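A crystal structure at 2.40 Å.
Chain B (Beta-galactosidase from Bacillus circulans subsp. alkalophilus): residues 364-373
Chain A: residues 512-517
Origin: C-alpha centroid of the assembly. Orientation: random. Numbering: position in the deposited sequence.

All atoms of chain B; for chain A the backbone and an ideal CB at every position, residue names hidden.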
# COMPACT_ATOMS: atom_id res chain seq x y z
N HIS B 364 -7.57 -27.49 21.99
CA HIS B 364 -8.64 -28.20 21.29
C HIS B 364 -8.82 -29.71 21.60
O HIS B 364 -9.94 -30.20 21.49
CB HIS B 364 -8.61 -27.90 19.79
CG HIS B 364 -9.00 -26.49 19.46
ND1 HIS B 364 -8.37 -25.74 18.49
CD2 HIS B 364 -9.95 -25.68 20.00
CE1 HIS B 364 -8.92 -24.53 18.44
NE2 HIS B 364 -9.88 -24.47 19.34
N VAL B 365 -7.77 -30.44 21.99
CA VAL B 365 -7.95 -31.84 22.42
C VAL B 365 -8.79 -31.96 23.68
O VAL B 365 -9.40 -33.00 23.92
CB VAL B 365 -6.63 -32.62 22.74
CG1 VAL B 365 -6.12 -33.33 21.52
CG2 VAL B 365 -5.59 -31.74 23.39
N GLY B 366 -8.79 -30.90 24.48
CA GLY B 366 -9.56 -30.88 25.71
C GLY B 366 -8.95 -31.62 26.89
O GLY B 366 -9.67 -31.98 27.82
N HIS B 367 -7.64 -31.85 26.88
CA HIS B 367 -6.99 -32.55 28.00
C HIS B 367 -5.62 -31.98 28.33
O HIS B 367 -5.12 -31.10 27.64
CB HIS B 367 -6.91 -34.06 27.78
CG HIS B 367 -5.97 -34.47 26.67
ND1 HIS B 367 -6.39 -35.17 25.56
CD2 HIS B 367 -4.64 -34.28 26.52
CE1 HIS B 367 -5.35 -35.39 24.77
NE2 HIS B 367 -4.28 -34.86 25.33
N GLU B 368 -5.00 -32.53 29.37
CA GLU B 368 -3.78 -31.97 29.95
C GLU B 368 -2.49 -32.63 29.47
O GLU B 368 -1.40 -32.17 29.83
CB GLU B 368 -3.84 -32.06 31.48
CG GLU B 368 -3.82 -33.50 32.02
CD GLU B 368 -5.21 -34.14 32.12
OE1 GLU B 368 -6.07 -33.88 31.24
OE2 GLU B 368 -5.45 -34.90 33.08
N HIS B 369 -2.59 -33.69 28.68
CA HIS B 369 -1.37 -34.36 28.20
C HIS B 369 -0.83 -33.67 26.94
O HIS B 369 -0.88 -34.20 25.82
CB HIS B 369 -1.62 -35.86 28.02
CG HIS B 369 -2.31 -36.47 29.20
ND1 HIS B 369 -1.70 -36.60 30.43
CD2 HIS B 369 -3.58 -36.93 29.35
CE1 HIS B 369 -2.55 -37.14 31.28
NE2 HIS B 369 -3.70 -37.35 30.66
N THR B 370 -0.31 -32.47 27.17
CA THR B 370 0.08 -31.56 26.11
C THR B 370 1.38 -30.83 26.47
O THR B 370 1.64 -30.54 27.65
CB THR B 370 -1.06 -30.52 25.90
OG1 THR B 370 -1.98 -31.01 24.92
CG2 THR B 370 -0.51 -29.21 25.46
N ARG B 371 2.20 -30.54 25.47
CA ARG B 371 3.42 -29.79 25.73
C ARG B 371 3.11 -28.47 26.45
O ARG B 371 3.74 -28.11 27.45
CB ARG B 371 4.16 -29.54 24.41
CG ARG B 371 5.59 -29.06 24.57
CD ARG B 371 6.10 -28.37 23.31
NE ARG B 371 6.36 -26.98 23.62
CZ ARG B 371 5.90 -25.94 22.94
NH1 ARG B 371 5.17 -26.09 21.84
NH2 ARG B 371 6.20 -24.73 23.37
N VAL B 372 2.12 -27.75 25.93
CA VAL B 372 1.74 -26.45 26.48
C VAL B 372 1.16 -26.54 27.90
O VAL B 372 1.43 -25.70 28.75
CB VAL B 372 0.73 -25.71 25.54
CG1 VAL B 372 0.18 -24.46 26.20
CG2 VAL B 372 1.39 -25.35 24.22
N PHE B 373 0.35 -27.57 28.16
CA PHE B 373 -0.20 -27.70 29.50
C PHE B 373 0.90 -28.03 30.52
O PHE B 373 0.98 -27.40 31.58
CB PHE B 373 -1.33 -28.74 29.54
CG PHE B 373 -2.08 -28.78 30.84
CD1 PHE B 373 -3.31 -28.16 30.97
CD2 PHE B 373 -1.55 -29.44 31.94
CE1 PHE B 373 -4.00 -28.19 32.17
CE2 PHE B 373 -2.23 -29.49 33.15
CZ PHE B 373 -3.46 -28.86 33.27
N UNK A 512 -3.17 -40.72 13.10
CA UNK A 512 -2.25 -39.81 13.78
C UNK A 512 -3.03 -38.77 14.56
O UNK A 512 -4.21 -38.56 14.32
CB UNK A 512 -1.31 -39.13 12.78
N UNK A 513 -2.34 -38.14 15.51
CA UNK A 513 -2.89 -37.02 16.28
C UNK A 513 -1.95 -35.82 16.14
O UNK A 513 -0.82 -35.88 16.61
CB UNK A 513 -3.08 -37.40 17.75
N UNK A 514 -2.40 -34.74 15.51
CA UNK A 514 -1.56 -33.55 15.40
C UNK A 514 -1.76 -32.65 16.62
O UNK A 514 -2.80 -32.01 16.76
CB UNK A 514 -1.87 -32.78 14.11
N UNK A 515 -0.76 -32.59 17.48
CA UNK A 515 -0.87 -31.88 18.76
C UNK A 515 -0.89 -30.37 18.54
O UNK A 515 -1.75 -29.66 19.07
CB UNK A 515 0.29 -32.26 19.69
N UNK A 516 0.06 -29.89 17.74
CA UNK A 516 0.25 -28.47 17.55
C UNK A 516 0.89 -28.18 16.19
O UNK A 516 1.59 -29.02 15.63
CB UNK A 516 1.11 -27.90 18.68
N UNK A 517 0.65 -26.99 15.68
CA UNK A 517 1.25 -26.60 14.41
C UNK A 517 2.20 -25.43 14.62
O UNK A 517 1.92 -24.54 15.43
CB UNK A 517 0.17 -26.24 13.39

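Position 512 lies at the far end of the strand, its CB with nothing of chain B within 5.5 Å. Chain B therefore sets no requirement, and the phi/psi of -143/162° is that of an extended strand, where beta-branched residues are common. The deposited residue is Ile A512, which makes no contact with the loop.

Position 513 is different: CA-to-CB points toward chain B, yet the ideal CB touches nothing, so a short side chain would leave the space before the loop unfilled. The far side of that space is lined by the methyls of Val B365, the His B367 ring, the carbonyl of His B369 and the hydroxyl of Thr B370. A long, largely apolar side chain would suit, whether aromatic, Met or Leu, and a large ring would reach furthest. The residue is Trp A513, with chi1 in t. Its indole packs tightly on Val B365, CG1 lying 3.3 Å from Trp A513 CZ2. The tip enters among the other groups, with CH2 3.7 Å from His B369 O, near the plane of the indole. The His B367 ring meets the six-membered ring obliquely, with planes at 58°.

Position 514 turns out of reach of chain B, which leaves its choice open; it is Ala A514.

At position 515 CA-to-CB points sideways, and phi/psi of -72/-49° depart from the extended values of the neighbouring positions. Chain B offers the amide of Arg B371 at the first turn of a helix, where main-chain N-H groups lack acceptors from the helix itself. An acceptor on a long side chain, Glu or Gln, would suit. Glu A515 extends with chi1 and chi2 both t, and its OE2 accepts a hydrogen bond from Arg B371 N at 2.7 Å and a nearly straight 170°.

Position 516 points toward chain B, its ideal CB 5.5 Å from Arg B371 NH1. A guanidinium at this range favours an acid; Asp or Glu could answer it, and Gln could do so without charge. Glu A516, chi1 p and chi2 t, places OE1 2.8 Å from Arg B371 NH1, near the guanidinium plane, in a hydrogen-bonded salt bridge. A water joins the two acids to the helix start: it donates to Glu A515 OE2 (2.6 Å) and Glu A516 OE2 (3.1 Å) and accepts from Val B372 N (3.3 Å).

Position 517 again lies out of reach in extended geometry, where many residues would serve; Ile A517 occupies it without touching chain B.

Chain A, residues 512-517: IWAEEI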
# COMPACT_ATOMS: atom_id res chain seq x y z
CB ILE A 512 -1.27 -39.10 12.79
CG1 ILE A 512 -2.02 -38.17 11.83
CG2 ILE A 512 -0.46 -40.12 12.02
CD1 ILE A 512 -2.07 -36.72 12.28
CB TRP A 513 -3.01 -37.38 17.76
CG TRP A 513 -3.31 -36.16 18.62
CD1 TRP A 513 -4.18 -35.15 18.32
CD2 TRP A 513 -2.70 -35.81 19.88
NE1 TRP A 513 -4.16 -34.20 19.32
CE2 TRP A 513 -3.26 -34.58 20.29
CE3 TRP A 513 -1.74 -36.42 20.70
CZ2 TRP A 513 -2.90 -33.96 21.48
CZ3 TRP A 513 -1.37 -35.79 21.88
CH2 TRP A 513 -1.96 -34.57 22.26
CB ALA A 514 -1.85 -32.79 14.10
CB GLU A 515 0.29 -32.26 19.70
CG GLU A 515 0.20 -31.65 21.11
CD GLU A 515 1.45 -31.90 21.96
OE1 GLU A 515 2.16 -32.90 21.70
OE2 GLU A 515 1.73 -31.09 22.88
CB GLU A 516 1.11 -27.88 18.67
CG GLU A 516 2.48 -28.53 18.85
CD GLU A 516 3.29 -27.87 19.96
OE1 GLU A 516 4.51 -28.13 20.06
OE2 GLU A 516 2.69 -27.08 20.73
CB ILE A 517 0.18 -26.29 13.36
CG1 ILE A 517 0.82 -26.24 11.97
CG2 ILE A 517 -0.58 -25.01 13.71
CD1 ILE A 517 -0.15 -26.46 10.83
O HOH W 1 1.08 -28.61 22.93
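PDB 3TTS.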